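Local structure of 361aa long hypothetical D-aminopeptidase (Pyrococcus horikoshii, 2DRH) at residues Asp113-Leu116 with Glu117-Asp121; Val154-Ala157 with Ile158-Asp162; Val319-Ala322 with Ile323-Leu327; Lys346-Leu349 with Leu350-Met353. The protein is of unknown function but probably acts as an aminopeptidase of the S58 peptidase family. All blocks are in the same frame, centred on the assembly; numbering follows the deposited sequence.

All four contacts are local, within single helices or at their carboxyl ends, and they fall into two neighbouring pairs. Interactions 1 and 2 lie on the same side of the chain's centre, their centres about 15 Å apart, and they touch directly: Tyr114 CZ packs 3.7 Å from Ile158 CG2, joining helix 104-118 to helix 151-160. Interactions 3 and 4 form the other pair, with centres about 16 Å apart and nearest atoms about 6 Å apart; Leu328, at the end of helix 309-328, and Ile217 help to bridge them. Interactions 2 and 3 are separated by about 23 Å between centres, and interactions 1 and 4 by about 49 Å. Interaction 1 also borders the second subunit.

Interaction 1: residues Asp113-Leu116 with Glu117-Asp121; sequences DYIL and EENED
Tyr114 offers one face of its ring to the aliphatic part of Glu118, one helical turn on. CG of Glu118 sits 4.0 Å from the centroid of the Tyr114 ring, a CH-pi contact displaced toward the rim, while the carboxylate plane is turned 52° from the ring. Glu118 suits this place because its methylenes can lie on the ring while its charged end stays at the surface. In the backbone of the same pair, Glu118 N donates to Tyr114 O at 3.1 Å in an ordinary helical bond.

A side chain takes part in the next turn. Asn119 ND2 reaches back to Ile115 O at 3.0 Å, a fairly straight bond (161°) that approaches in the carbonyl plane on a lone pair and lies close to the amide's own plane. Its chi1 of -55°, with CG beside the backbone N, swings the amide back over the helix. The other end of that amide, OD1, is held by Asn61 and Lys64. Arg145 of the second subunit bonds to both Leu116 O and Asn119 O, two acceptors lying near each other. This is the carboxyl end of helix 104-118, the crossover helix of a beta-alpha-beta unit between parallel strands 96-100 and 132-136.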
loop_
_atom_site.group_PDB
_atom_site.type_symbol
_atom_site.label_atom_id
_atom_site.label_comp_id
_atom_site.label_asym_id
_atom_site.label_seq_id
_atom_site.Cartn_x
_atom_site.Cartn_y
_atom_site.Cartn_z
ATOM N N ASP A 113 28.639 10.903 -4.488
ATOM C CA ASP A 113 29.840 11.695 -4.730
ATOM C C ASP A 113 29.413 13.123 -5.067
ATOM O O ASP A 113 29.939 14.093 -4.516
ATOM C CB ASP A 113 30.650 11.139 -5.906
ATOM C CG ASP A 113 31.418 9.873 -5.559
ATOM O OD1 ASP A 113 31.631 9.598 -4.359
ATOM O OD2 ASP A 113 31.825 9.165 -6.504
ATOM N N TYR A 114 28.457 13.235 -5.982
ATOM C CA TYR A 114 27.946 14.529 -6.412
ATOM C C TYR A 114 27.269 15.271 -5.261
ATOM O O TYR A 114 27.613 16.411 -4.957
ATOM C CB TYR A 114 26.951 14.343 -7.568
ATOM C CG TYR A 114 26.296 15.631 -8.039
ATOM C CD1 TYR A 114 27.012 16.579 -8.779
ATOM C CD2 TYR A 114 24.966 15.914 -7.721
ATOM C CE1 TYR A 114 26.420 17.778 -9.186
ATOM C CE2 TYR A 114 24.363 17.112 -8.123
ATOM C CZ TYR A 114 25.096 18.036 -8.856
ATOM O OH TYR A 114 24.499 19.210 -9.252
ATOM N N ILE A 115 26.310 14.605 -4.625
ATOM C CA ILE A 115 25.547 15.180 -3.523
ATOM C C ILE A 115 26.363 15.682 -2.337
ATOM O O ILE A 115 26.116 16.787 -1.837
ATOM C CB ILE A 115 24.489 14.170 -3.006
ATOM C CG1 ILE A 115 23.454 13.908 -4.107
ATOM C CG2 ILE A 115 23.805 14.708 -1.749
ATOM C CD1 ILE A 115 22.522 12.746 -3.814
ATOM N N LEU A 116 27.322 14.885 -1.876
ATOM C CA LEU A 116 28.131 15.301 -0.734
ATOM C C LEU A 116 29.017 16.487 -1.103
ATOM O O LEU A 116 29.356 17.305 -0.251
ATOM C CB LEU A 116 28.982 14.137 -0.216
ATOM C CG LEU A 116 28.182 12.931 0.295
ATOM C CD1 LEU A 116 29.132 11.840 0.754
ATOM C CD2 LEU A 116 27.276 13.357 1.432
ATOM N N GLU A 117 29.382 16.572 -2.378
ATOM C CA GLU A 117 30.200 17.676 -2.858
ATOM C C GLU A 117 29.402 18.968 -2.773
ATOM O O GLU A 117 29.918 19.999 -2.348
ATOM C CB GLU A 117 30.620 17.443 -4.312
ATOM C CG GLU A 117 31.875 16.624 -4.474
ATOM C CD GLU A 117 33.068 17.267 -3.797
ATOM O OE1 GLU A 117 33.348 18.455 -4.085
ATOM O OE2 GLU A 117 33.727 16.584 -2.981
ATOM N N GLU A 118 28.135 18.891 -3.170
ATOM C CA GLU A 118 27.242 20.043 -3.177
ATOM C C GLU A 118 26.633 20.382 -1.823
ATOM O O GLU A 118 26.023 21.436 -1.668
ATOM C CB GLU A 118 26.115 19.805 -4.183
ATOM C CG GLU A 118 26.591 19.578 -5.611
ATOM C CD GLU A 118 27.221 20.818 -6.217
ATOM O OE1 GLU A 118 28.277 21.261 -5.722
ATOM O OE2 GLU A 118 26.655 21.355 -7.188
ATOM N N ASN A 119 26.795 19.493 -0.847
ATOM C CA ASN A 119 26.232 19.712 0.485
ATOM C C ASN A 119 27.150 19.148 1.564
ATOM O O ASN A 119 27.114 17.951 1.855
ATOM C CB ASN A 119 24.868 19.029 0.582
ATOM C CG ASN A 119 23.910 19.477 -0.502
ATOM O OD1 ASN A 119 23.212 20.470 -0.352
ATOM N ND2 ASN A 119 23.879 18.743 -1.603
ATOM N N GLU A 120 27.959 20.012 2.169
ATOM C CA GLU A 120 28.893 19.591 3.207
ATOM C C GLU A 120 28.261 19.441 4.584
ATOM O O GLU A 120 28.922 18.987 5.522
ATOM C CB GLU A 120 30.051 20.582 3.310
ATOM C CG GLU A 120 30.946 20.637 2.097
ATOM C CD GLU A 120 31.925 21.786 2.174
ATOM O OE1 GLU A 120 31.459 22.944 2.287
ATOM O OE2 GLU A 120 33.151 21.535 2.126
ATOM N N ASP A 121 26.997 19.831 4.718
ATOM C CA ASP A 121 26.321 19.721 6.001
ATOM C C ASP A 121 25.707 18.335 6.207
ATOM O O ASP A 121 25.370 17.955 7.325
ATOM C CB ASP A 121 25.258 20.821 6.135
ATOM C CG ASP A 121 24.323 20.885 4.946
ATOM O OD1 ASP A 121 24.778 20.648 3.810
ATOM O OD2 ASP A 121 23.129 21.194 5.142
#

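Interaction 2: residues Val154-Ala157 with Ile158-Asp162; sequences VVEA and IKRAD
With its CG anti to the backbone N (chi1 -177°) and a bend at the next bond (chi2 55°), Glu156 curls its carboxylate toward the following turn, where Arg160, extended from CG to NE, runs across it. The two meet in a salt bridge: Arg160 NE donates to Glu156 OE2 at 3.0 Å, though the hydrogen bond is weak because it is strongly bent. The carboxylate and guanidinium planes stand 66° apart, far from the coplanar, two-pronged pairing these groups can make. Glu156 CG instead lies over one face of the guanidinium, 3.5 Å from Arg160 NE, and adds an aliphatic contact to the charge pair. Arg160 has a firmer polar partner beyond this turn, since its NH1 bonds to the carbonyl of His31. An alanine in place of Glu156 would probably deprive NE of its charged mate and remove the methylene that lies over one face of the guanidinium, making the group freer to turn about its link to His31.

On another side of the helix, Lys159 stretches alongside Val155, its CE 3.7 Å from Val155 CG1, so the greasy length of the lysine covers the valine. Facing inward, Val154 CG1 meets Ile158 CD1 at 4.2 Å, and Ala157 is small enough to sit close against strands 28-36 and 48-56. Val154, Ala157 and Ile158 thus form the inner face and Lys159 lies outside, the pattern of an amphipathic helix laid on a beta sheet, with the i to i+4 salt bridge of Glu156 and Arg160 along its flank.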
loop_
_atom_site.group_PDB
_atom_site.type_symbol
_atom_site.label_atom_id
_atom_site.label_comp_id
_atom_site.label_asym_id
_atom_site.label_seq_id
_atom_site.Cartn_x
_atom_site.Cartn_y
_atom_site.Cartn_z
ATOM N N VAL A 154 28.375 8.713 -13.286
ATOM C CA VAL A 154 27.175 9.283 -12.692
ATOM C C VAL A 154 27.318 10.796 -12.524
ATOM O O VAL A 154 26.388 11.549 -12.809
ATOM C CB VAL A 154 26.878 8.655 -11.317
ATOM C CG1 VAL A 154 25.613 9.279 -10.727
ATOM C CG2 VAL A 154 26.714 7.148 -11.461
ATOM N N VAL A 155 28.478 11.235 -12.053
ATOM C CA VAL A 155 28.722 12.658 -11.872
ATOM C C VAL A 155 28.730 13.352 -13.235
ATOM O O VAL A 155 28.199 14.453 -13.383
ATOM C CB VAL A 155 30.072 12.913 -11.161
ATOM C CG1 VAL A 155 30.332 14.422 -11.056
ATOM C CG2 VAL A 155 30.056 12.279 -9.761
ATOM N N GLU A 156 29.324 12.692 -14.228
ATOM C CA GLU A 156 29.402 13.237 -15.578
ATOM C C GLU A 156 28.010 13.392 -16.187
ATOM O O GLU A 156 27.689 14.435 -16.770
ATOM C CB GLU A 156 30.269 12.326 -16.463
ATOM C CG GLU A 156 30.505 12.814 -17.890
ATOM C CD GLU A 156 31.099 14.223 -17.963
ATOM O OE1 GLU A 156 32.058 14.517 -17.218
ATOM O OE2 GLU A 156 30.615 15.037 -18.779
ATOM N N ALA A 157 27.185 12.356 -16.054
ATOM C CA ALA A 157 25.828 12.393 -16.595
ATOM C C ALA A 157 25.059 13.575 -16.007
ATOM O O ALA A 157 24.289 14.232 -16.708
ATOM C CB ALA A 157 25.092 11.082 -16.294
ATOM N N ILE A 158 25.280 13.844 -14.722
ATOM C CA ILE A 158 24.603 14.948 -14.055
ATOM C C ILE A 158 25.088 16.302 -14.577
ATOM O O ILE A 158 24.299 17.223 -14.744
ATOM C CB ILE A 158 24.821 14.891 -12.524
ATOM C CG1 ILE A 158 24.266 13.570 -11.975
ATOM C CG2 ILE A 158 24.147 16.088 -11.852
ATOM C CD1 ILE A 158 24.496 13.369 -10.496
ATOM N N LYS A 159 26.383 16.417 -14.846
ATOM C CA LYS A 159 26.934 17.675 -15.340
ATOM C C LYS A 159 26.701 17.908 -16.836
ATOM O O LYS A 159 26.913 19.013 -17.337
ATOM C CB LYS A 159 28.425 17.754 -14.994
ATOM C CG LYS A 159 28.658 17.847 -13.484
ATOM C CD LYS A 159 30.131 17.857 -13.109
ATOM C CE LYS A 159 30.302 18.035 -11.606
ATOM N NZ LYS A 159 31.735 18.024 -11.195
ATOM N N ARG A 160 26.248 16.874 -17.540
ATOM C CA ARG A 160 25.955 16.984 -18.969
ATOM C C ARG A 160 24.463 17.263 -19.169
ATOM O O ARG A 160 24.023 17.567 -20.278
ATOM C CB ARG A 160 26.281 15.683 -19.705
ATOM C CG ARG A 160 27.750 15.340 -19.908
ATOM C CD ARG A 160 27.834 14.025 -20.692
ATOM N NE ARG A 160 29.195 13.623 -21.039
ATOM C CZ ARG A 160 29.498 12.502 -21.690
ATOM N NH1 ARG A 160 28.537 11.670 -22.067
ATOM N NH2 ARG A 160 30.762 12.205 -21.960
ATOM N N ALA A 161 23.685 17.147 -18.099
ATOM C CA ALA A 161 22.243 17.356 -18.190
ATOM C C ALA A 161 21.863 18.729 -18.731
ATOM O O ALA A 161 22.418 19.744 -18.312
ATOM C CB ALA A 161 21.600 17.146 -16.827
ATOM N N ASP A 162 20.924 18.751 -19.671
ATOM C CA ASP A 162 20.449 20.007 -20.233
ATOM C C ASP A 162 19.118 19.824 -20.954
ATOM O O ASP A 162 18.541 18.732 -20.951
ATOM C CB ASP A 162 21.497 20.623 -21.174
ATOM C CG ASP A 162 21.549 19.946 -22.525
ATOM O OD1 ASP A 162 21.928 18.756 -22.585
ATOM O OD2 ASP A 162 21.207 20.614 -23.528
#

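Interaction 3: residues Val319-Ala322 with Ile323-Leu327; sequences VEEA and IINSL
The backbone runs as regular alpha-helix, with Ile323 N bonded to Val319 O at 2.9 Å and Asn325 N to Glu321 O at 2.8 Å, both donors lying nearly on the line of the carbonyl bond. Beside the latter bond the side chains of the same two residues join: Asn325 ND2 donates to Glu321 OE2 at 3.0 Å in an almost straight bond (174°). The oxygen lies in the plane of the amide, but the carboxylate is turned 82° to that plane and receives the N-H on its anti side, out of its own plane. In Glu321, CG anti to the backbone N (chi1 -159°) and a chain extended beyond it carry the carboxylate out to where Arg190 forms a salt bridge to OE1 and Asn19 bonds to OE2.

Helix 309-328 lies against the beta sheet, and this turn is buried, its apolar side packed on strand 240-246 and helix 252-268, its polar side near strand 184-193. Val319 CG1 and Ile323 CD1 meet at 3.9 Å on the apolar side. Asparagine suits the polar side because one flat group both gives and accepts: ND2 also reaches Ser187 O, and OD1 takes the N-H of Ala3. A leucine in place of Asn325 would probably leave Ala3 N and Ser187 O without these mates in a buried setting, and Glu321 OE2 with one amide donor fewer, Asn19 remaining.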
loop_
_atom_site.group_PDB
_atom_site.type_symbol
_atom_site.label_atom_id
_atom_site.label_comp_id
_atom_site.label_asym_id
_atom_site.label_seq_id
_atom_site.Cartn_x
_atom_site.Cartn_y
_atom_site.Cartn_z
ATOM N N VAL A 319 3.443 9.147 -22.141
ATOM C CA VAL A 319 4.106 7.855 -21.966
ATOM C C VAL A 319 3.994 6.999 -23.219
ATOM O O VAL A 319 4.985 6.459 -23.681
ATOM C CB VAL A 319 3.522 7.071 -20.762
ATOM C CG1 VAL A 319 4.032 5.608 -20.773
ATOM C CG2 VAL A 319 3.937 7.748 -19.461
ATOM N N GLU A 320 2.793 6.888 -23.780
ATOM C CA GLU A 320 2.610 6.071 -24.976
ATOM C C GLU A 320 3.524 6.516 -26.110
ATOM O O GLU A 320 4.201 5.688 -26.725
ATOM C CB GLU A 320 1.151 6.094 -25.451
ATOM C CG GLU A 320 0.876 5.149 -26.627
ATOM C CD GLU A 320 -0.584 5.136 -27.073
ATOM O OE1 GLU A 320 -1.475 5.451 -26.247
ATOM O OE2 GLU A 320 -0.842 4.789 -28.248
ATOM N N GLU A 321 3.551 7.818 -26.397
ATOM C CA GLU A 321 4.403 8.284 -27.469
ATOM C C GLU A 321 5.872 8.129 -27.086
ATOM O O GLU A 321 6.692 7.735 -27.916
ATOM C CB GLU A 321 4.114 9.750 -27.828
ATOM C CG GLU A 321 4.605 10.112 -29.240
ATOM C CD GLU A 321 4.769 11.609 -29.472
ATOM O OE1 GLU A 321 3.833 12.380 -29.170
ATOM O OE2 GLU A 321 5.842 12.011 -29.968
ATOM N N ALA A 322 6.202 8.431 -25.831
ATOM C CA ALA A 322 7.583 8.321 -25.373
ATOM C C ALA A 322 8.128 6.911 -25.598
ATOM O O ALA A 322 9.301 6.746 -25.946
ATOM C CB ALA A 322 7.689 8.690 -23.903
ATOM N N ILE A 323 7.284 5.903 -25.397
ATOM C CA ILE A 323 7.703 4.521 -25.598
ATOM C C ILE A 323 7.994 4.296 -27.073
ATOM O O ILE A 323 9.047 3.765 -27.431
ATOM C CB ILE A 323 6.616 3.524 -25.133
ATOM C CG1 ILE A 323 6.478 3.592 -23.608
ATOM C CG2 ILE A 323 6.976 2.100 -25.583
ATOM C CD1 ILE A 323 5.333 2.768 -23.048
ATOM N N ILE A 324 7.064 4.708 -27.930
ATOM C CA ILE A 324 7.251 4.545 -29.365
ATOM C C ILE A 324 8.517 5.281 -29.833
ATOM O O ILE A 324 9.329 4.720 -30.581
ATOM C CB ILE A 324 6.013 5.060 -30.148
ATOM C CG1 ILE A 324 4.778 4.246 -29.749
ATOM C CG2 ILE A 324 6.258 4.975 -31.645
ATOM C CD1 ILE A 324 4.965 2.732 -29.823
ATOM N N ASN A 325 8.694 6.522 -29.378
ATOM C CA ASN A 325 9.872 7.299 -29.754
ATOM C C ASN A 325 11.173 6.601 -29.365
ATOM O O ASN A 325 12.194 6.765 -30.037
ATOM C CB ASN A 325 9.828 8.697 -29.117
ATOM C CG ASN A 325 8.720 9.557 -29.690
ATOM O OD1 ASN A 325 8.433 9.482 -30.875
ATOM N ND2 ASN A 325 8.103 10.388 -28.852
ATOM N N SER A 326 11.147 5.821 -28.284
ATOM C CA SER A 326 12.347 5.106 -27.850
ATOM C C SER A 326 12.708 4.069 -28.908
ATOM O O SER A 326 13.873 3.705 -29.058
ATOM C CB SER A 326 12.129 4.410 -26.495
ATOM O OG SER A 326 11.345 3.235 -26.634
ATOM N N LEU A 327 11.707 3.598 -29.643
ATOM C CA LEU A 327 11.937 2.617 -30.701
ATOM C C LEU A 327 12.358 3.343 -31.986
ATOM O O LEU A 327 13.318 2.950 -32.647
ATOM C CB LEU A 327 10.666 1.798 -30.952
ATOM C CG LEU A 327 10.124 0.997 -29.761
ATOM C CD1 LEU A 327 8.787 0.368 -30.134
ATOM C CD2 LEU A 327 11.121 -0.077 -29.358
#

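Interaction 4: residues Lys346-Leu349 with Leu350-Met353; sequences KEEL and LRIM
Glu348 and Arg351 lie side by side on helix 346-355, the last helix of the chain, and form an i to i+3 salt bridge along it. The arginine grips side-on with two nitrogens, both directed at a single oxygen: NE is 2.6 Å and NH2 2.7 Å from Glu348 OE2. That oxygen lies near the guanidinium plane, at its edge, yet the carboxylate is rotated 62° against that plane. NH2 therefore uses the anti lone pair of OE2, whereas NE comes from above the carboxylate plane. A bend in the arginine at chi3 (74°) turns the head back toward the glutamate.

Ile352 fills in beside the pair. Its CG1 lies over one face of the Arg351 guanidinium, offset to the rim, and its CD1 crosses to Glu348 CG at 3.9 Å, so that a branched aliphatic residue backs the head of the arginine and the stem of the glutamate.

Around the helix, Glu347 and Leu350 run alongside each other, with OE1 of Glu347 4.0 Å from CD1 of Leu350. Leu349 points into the protein, against Val222 of helix 222-225 and Leu328 of helix 309-328. Leucine and methionine suit this inward side, being apolar, and methionine flexible as well: Leu349 and Met353 point the same way, with Leu349 CD1 3.8 Å from Met353 CG and 4.1 Å from Met353 SD.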
loop_
_atom_site.group_PDB
_atom_site.type_symbol
_atom_site.label_atom_id
_atom_site.label_comp_id
_atom_site.label_asym_id
_atom_site.label_seq_id
_atom_site.Cartn_x
_atom_site.Cartn_y
_atom_site.Cartn_z
ATOM N N LYS A 346 11.402 2.126 -39.837
ATOM C CA LYS A 346 10.493 3.259 -40.009
ATOM C C LYS A 346 9.710 3.354 -41.320
ATOM O O LYS A 346 8.547 3.761 -41.313
ATOM C CB LYS A 346 11.258 4.560 -39.739
ATOM C CG LYS A 346 11.685 4.692 -38.275
ATOM C CD LYS A 346 12.533 5.937 -38.001
ATOM C CE LYS A 346 13.943 5.797 -38.556
ATOM N NZ LYS A 346 14.683 4.637 -37.970
ATOM N N GLU A 347 10.327 2.989 -42.442
ATOM C CA GLU A 347 9.629 3.034 -43.727
ATOM C C GLU A 347 8.610 1.900 -43.770
ATOM O O GLU A 347 7.552 2.018 -44.378
ATOM C CB GLU A 347 10.609 2.890 -44.891
ATOM C CG GLU A 347 11.501 4.097 -45.101
ATOM C CD GLU A 347 10.712 5.382 -45.285
ATOM O OE1 GLU A 347 9.739 5.381 -46.072
ATOM O OE2 GLU A 347 11.070 6.397 -44.651
ATOM N N GLU A 348 8.949 0.797 -43.115
ATOM C CA GLU A 348 8.068 -0.359 -43.047
ATOM C C GLU A 348 6.885 0.080 -42.185
ATOM O O GLU A 348 5.721 -0.171 -42.510
ATOM C CB GLU A 348 8.805 -1.515 -42.377
ATOM C CG GLU A 348 8.219 -2.879 -42.633
ATOM C CD GLU A 348 8.367 -3.302 -44.073
ATOM O OE1 GLU A 348 9.488 -3.185 -44.613
ATOM O OE2 GLU A 348 7.366 -3.756 -44.665
ATOM N N LEU A 349 7.206 0.752 -41.084
ATOM C CA LEU A 349 6.200 1.248 -40.154
ATOM C C LEU A 349 5.205 2.170 -40.852
ATOM O O LEU A 349 4.010 2.125 -40.561
ATOM C CB LEU A 349 6.879 1.988 -38.996
ATOM C CG LEU A 349 5.999 2.778 -38.028
ATOM C CD1 LEU A 349 4.948 1.873 -37.417
ATOM C CD2 LEU A 349 6.868 3.397 -36.953
ATOM N N LEU A 350 5.691 3.006 -41.769
ATOM C CA LEU A 350 4.806 3.913 -42.494
ATOM C C LEU A 350 3.854 3.115 -43.376
ATOM O O LEU A 350 2.677 3.456 -43.503
ATOM C CB LEU A 350 5.611 4.887 -43.352
ATOM C CG LEU A 350 6.298 6.030 -42.602
ATOM C CD1 LEU A 350 7.051 6.905 -43.592
ATOM C CD2 LEU A 350 5.258 6.850 -41.852
ATOM N N ARG A 351 4.372 2.049 -43.976
ATOM C CA ARG A 351 3.575 1.182 -44.835
ATOM C C ARG A 351 2.444 0.516 -44.043
ATOM O O ARG A 351 1.294 0.501 -44.482
ATOM C CB ARG A 351 4.469 0.107 -45.457
ATOM C CG ARG A 351 3.719 -0.956 -46.228
ATOM C CD ARG A 351 4.668 -2.035 -46.726
ATOM N NE ARG A 351 5.125 -2.918 -45.654
ATOM C CZ ARG A 351 4.394 -3.884 -45.104
ATOM N NH1 ARG A 351 3.154 -4.109 -45.514
ATOM N NH2 ARG A 351 4.915 -4.640 -44.148
ATOM N N ILE A 352 2.775 -0.041 -42.880
ATOM C CA ILE A 352 1.765 -0.702 -42.057
ATOM C C ILE A 352 0.695 0.274 -41.584
ATOM O O ILE A 352 -0.496 -0.024 -41.652
ATOM C CB ILE A 352 2.393 -1.399 -40.824
ATOM C CG1 ILE A 352 3.042 -2.724 -41.241
ATOM C CG2 ILE A 352 1.325 -1.685 -39.778
ATOM C CD1 ILE A 352 4.527 -2.657 -41.437
ATOM N N MET A 353 1.121 1.437 -41.104
ATOM C CA MET A 353 0.181 2.444 -40.635
ATOM C C MET A 353 -0.778 2.807 -41.764
ATOM O O MET A 353 -1.971 2.982 -41.537
ATOM C CB MET A 353 0.926 3.690 -40.141
ATOM C CG MET A 353 1.808 3.460 -38.901
ATOM S SD MET A 353 0.968 2.700 -37.462
ATOM C CE MET A 353 0.118 4.134 -36.754
#